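Local coordinates for protein ribulose-5-phosphate reductase 1 (Staphylococcus aureus, PDB 6XHK) that catalyses the NADPH-dependent reduction of D-ribulose 5-phosphate to D-ribitol 5-phosphate for wall teichoic acid synthesis, at residues Asp224-Val230 with Gly250-Gly256. Residues are numbered along the deposited sequence.
Sequences DHAFECV and GSIALLG. With NDP (NADPH dihydro-nicotinamide-adenine-dinucleotide phosphate), chain B.
Phe227, in the m rotamer (chi2 -90°), packs its ring obliquely against Ala253, CD1 3.5 Å from Ala253 CB, on the sheet face it shares with His225 and Ser251; helix 174-186 covers the ring. On the other face, Ala226 CB lies 4.3 Å from Ile252 CG1, both touching Met242 of helix 232-245. Extended strands 225-228 and 251-254 run parallel, axes 4.7 Å apart at 16°, pairing His225 with Ser251 through Glu228 with Leu254. Backbone hydrogen bonds from Ala226 N to Ser251 O (3.1 Å), Ala253 N to Ala226 O (2.9 Å) and Glu228 N to Ala253 O (2.8 Å) join the strands, and Leu255 N to Glu228 O (2.9 Å) continues the ladder just past them. With helix 232-245 they form a beta-alpha-beta unit of the Rossmann domain, whose C-terminal strand ends face the dinucleotide. There Glu228 (chi1 t, chi2 near -104°) folds back so that OE1 accepts a hydrogen bond from Gly256 N at 2.9 Å, while Val230 CG2 sits 3.4 Å from N3A of the NADPH adenine and Leu255 O accepts a weak hydrogen bond from carboxamide N7N at 3.4 Å.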
loop_
_atom_site.group_PDB
_atom_site.type_symbol
_atom_site.label_atom_id
_atom_site.label_comp_id
_atom_site.label_asym_id
_atom_site.label_seq_id
_atom_site.Cartn_x
_atom_site.Cartn_y
_atom_site.Cartn_z
ATOM N N ASP A 224 9.318 -22.483 0.134
ATOM C CA ASP A 224 8.370 -22.959 1.137
ATOM C C ASP A 224 7.296 -21.966 1.558
ATOM O O ASP A 224 6.324 -22.381 2.201
ATOM C CB ASP A 224 9.099 -23.468 2.400
ATOM C CG ASP A 224 10.211 -22.553 2.870
ATOM O OD1 ASP A 224 10.992 -22.073 2.022
ATOM O OD2 ASP A 224 10.292 -22.300 4.093
ATOM N N HIS A 225 7.425 -20.685 1.228
ATOM C CA HIS A 225 6.438 -19.688 1.633
ATOM C C HIS A 225 6.294 -18.698 0.486
ATOM O O HIS A 225 7.293 -18.318 -0.132
ATOM C CB HIS A 225 6.874 -18.933 2.894
ATOM C CG HIS A 225 6.584 -19.647 4.174
ATOM N ND1 HIS A 225 7.114 -20.881 4.473
ATOM C CD2 HIS A 225 5.829 -19.295 5.239
ATOM C CE1 HIS A 225 6.692 -21.267 5.663
ATOM N NE2 HIS A 225 5.908 -20.322 6.149
ATOM N N ALA A 226 5.071 -18.256 0.204
ATOM C CA ALA A 226 4.879 -17.393 -0.958
ATOM C C ALA A 226 3.879 -16.295 -0.648
ATOM O O ALA A 226 3.088 -16.400 0.292
ATOM C CB ALA A 226 4.436 -18.187 -2.184
ATOM N N PHE A 227 3.949 -15.226 -1.459
ATOM C CA PHE A 227 3.143 -14.010 -1.320
ATOM C C PHE A 227 2.532 -13.681 -2.669
ATOM O O PHE A 227 3.257 -13.521 -3.653
ATOM C CB PHE A 227 3.987 -12.838 -0.850
ATOM C CG PHE A 227 4.425 -12.963 0.540
ATOM C CD1 PHE A 227 3.653 -12.464 1.566
ATOM C CD2 PHE A 227 5.621 -13.593 0.838
ATOM C CE1 PHE A 227 4.061 -12.578 2.887
ATOM C CE2 PHE A 227 6.040 -13.726 2.155
ATOM C CZ PHE A 227 5.258 -13.216 3.188
ATOM N N GLU A 228 1.212 -13.593 -2.724
ATOM C CA GLU A 228 0.511 -13.221 -3.948
ATOM C C GLU A 228 0.213 -11.722 -3.931
ATOM O O GLU A 228 -0.678 -11.272 -3.200
ATOM C CB GLU A 228 -0.768 -14.034 -4.110
ATOM C CG GLU A 228 -1.369 -13.913 -5.495
ATOM C CD GLU A 228 -2.587 -12.984 -5.517
ATOM O OE1 GLU A 228 -2.996 -12.470 -4.441
ATOM O OE2 GLU A 228 -3.140 -12.779 -6.616
ATOM N N CYS A 229 0.957 -10.956 -4.747
ATOM C CA CYS A 229 0.878 -9.500 -4.829
ATOM C C CYS A 229 0.455 -9.056 -6.228
ATOM O O CYS A 229 0.934 -8.045 -6.764
ATOM C CB CYS A 229 2.206 -8.869 -4.435
ATOM S SG CYS A 229 2.865 -9.419 -2.890
ATOM N N VAL A 230 -0.429 -9.859 -6.826
ATOM C CA VAL A 230 -1.065 -9.651 -8.123
ATOM C C VAL A 230 -2.565 -9.534 -7.876
ATOM O O VAL A 230 -3.108 -10.218 -7.006
ATOM C CB VAL A 230 -0.761 -10.847 -9.054
ATOM C CG1 VAL A 230 -1.398 -10.703 -10.414
ATOM C CG2 VAL A 230 0.698 -11.076 -9.136
ATOM N N GLY A 250 3.722 -26.083 2.347
ATOM C CA GLY A 250 4.031 -24.666 2.381
ATOM C C GLY A 250 2.813 -23.789 2.645
ATOM O O GLY A 250 1.663 -24.202 2.466
ATOM N N SER A 251 3.073 -22.550 3.077
ATOM C CA SER A 251 2.013 -21.570 3.292
ATOM C C SER A 251 2.039 -20.477 2.225
ATOM O O SER A 251 3.083 -20.151 1.659
ATOM C CB SER A 251 2.122 -20.947 4.680
ATOM O OG SER A 251 2.329 -21.935 5.668
ATOM N N ILE A 252 0.866 -19.911 1.956
ATOM C CA ILE A 252 0.704 -18.872 0.943
ATOM C C ILE A 252 -0.116 -17.711 1.501
ATOM O O ILE A 252 -1.224 -17.909 2.012
ATOM C CB ILE A 252 0.027 -19.423 -0.314
ATOM C CG1 ILE A 252 0.943 -20.440 -0.961
ATOM C CG2 ILE A 252 -0.277 -18.287 -1.259
ATOM C CD1 ILE A 252 0.336 -21.084 -2.181
ATOM N N ALA A 253 0.424 -16.500 1.372
ATOM C CA ALA A 253 -0.237 -15.265 1.786
ATOM C C ALA A 253 -0.903 -14.610 0.583
ATOM O O ALA A 253 -0.246 -14.325 -0.425
ATOM C CB ALA A 253 0.754 -14.298 2.431
ATOM N N LEU A 254 -2.210 -14.378 0.698
ATOM C CA LEU A 254 -3.015 -13.801 -0.370
ATOM C C LEU A 254 -3.100 -12.300 -0.121
ATOM O O LEU A 254 -3.515 -11.876 0.963
ATOM C CB LEU A 254 -4.412 -14.425 -0.387
ATOM C CG LEU A 254 -4.594 -15.818 -1.007
ATOM C CD1 LEU A 254 -4.247 -15.825 -2.507
ATOM C CD2 LEU A 254 -3.780 -16.864 -0.253
ATOM N N LEU A 255 -2.663 -11.497 -1.085
ATOM C CA LEU A 255 -2.729 -10.053 -0.911
ATOM C C LEU A 255 -3.569 -9.358 -1.960
ATOM O O LEU A 255 -4.245 -8.375 -1.633
ATOM C CB LEU A 255 -1.328 -9.446 -0.903
ATOM C CG LEU A 255 -0.642 -9.719 0.428
ATOM C CD1 LEU A 255 0.788 -9.244 0.403
ATOM C CD2 LEU A 255 -1.421 -8.991 1.510
ATOM N N GLY A 256 -3.611 -9.901 -3.175
ATOM C CA GLY A 256 -4.306 -9.261 -4.279
ATOM C C GLY A 256 -5.819 -9.362 -4.205
ATOM O O GLY A 256 -6.378 -10.421 -3.912
HETATM P PA NDP B . 0.302 -3.225 -9.916
HETATM O O1A NDP B . -0.376 -2.405 -10.976
HETATM O O2A NDP B . 1.650 -2.607 -9.561
HETATM O O5B NDP B . 0.445 -4.788 -10.460
HETATM C C5B NDP B . 1.457 -5.682 -9.888
HETATM C C4B NDP B . 2.247 -6.451 -11.014
HETATM O O4B NDP B . 1.837 -7.682 -11.164
HETATM C C3B NDP B . 2.037 -5.776 -12.400
HETATM O O3B NDP B . 3.218 -5.339 -12.914
HETATM C C2B NDP B . 1.521 -6.851 -13.348
HETATM O O2B NDP B . 2.264 -6.623 -14.618
HETATM C C1B NDP B . 1.889 -7.963 -12.761
HETATM N N9A NDP B . 1.143 -9.158 -13.165
HETATM C C8A NDP B . 0.037 -9.263 -13.958
HETATM N N7A NDP B . -0.300 -10.580 -14.067
HETATM C C5A NDP B . 0.581 -11.268 -13.358
HETATM C C6A NDP B . 0.717 -12.776 -13.114
HETATM N N6A NDP B . -0.248 -13.672 -13.711
HETATM N N1A NDP B . 1.787 -13.249 -12.301
HETATM C C2A NDP B . 2.742 -12.334 -11.714
HETATM N N3A NDP B . 2.598 -10.885 -11.956
HETATM C C4A NDP B . 1.476 -10.392 -12.804
HETATM O O3 NDP B . -0.608 -3.237 -8.492
HETATM P PN NDP B . 0.007 -3.476 -6.929
HETATM O O1N NDP B . 1.391 -4.130 -6.981
HETATM O O2N NDP B . 0.174 -2.155 -6.253
HETATM O O5D NDP B . -1.107 -4.392 -6.095
HETATM C C5D NDP B . -2.058 -5.196 -6.827
HETATM C C4D NDP B . -3.209 -5.662 -6.082
HETATM O O4D NDP B . -3.054 -5.490 -4.513
HETATM C C3D NDP B . -4.506 -4.894 -6.433
HETATM O O3D NDP B . -5.644 -5.840 -6.634
HETATM C C2D NDP B . -4.716 -4.064 -5.382
HETATM O O2D NDP B . -6.111 -3.661 -5.203
HETATM C C1D NDP B . -4.157 -4.895 -4.095
HETATM N N1N NDP B . -3.995 -4.105 -2.856
HETATM C C2N NDP B . -4.363 -4.767 -1.601
HETATM C C3N NDP B . -4.446 -4.029 -0.253
HETATM C C7N NDP B . -4.877 -4.852 1.028
HETATM O O7N NDP B . -5.340 -4.284 1.989
HETATM N N7N NDP B . -4.703 -6.307 1.030
HETATM C C4N NDP B . -3.848 -2.604 -0.146
HETATM C C5N NDP B . -3.688 -1.907 -1.516
HETATM C C6N NDP B . -3.509 -2.723 -2.814
HETATM P P2B NDP B . 1.358 -6.184 -15.896
HETATM O O1X NDP B . 0.135 -7.066 -16.031
HETATM O O2X NDP B . 0.894 -4.756 -15.667
HETATM O O3X NDP B . 2.217 -6.313 -17.144
#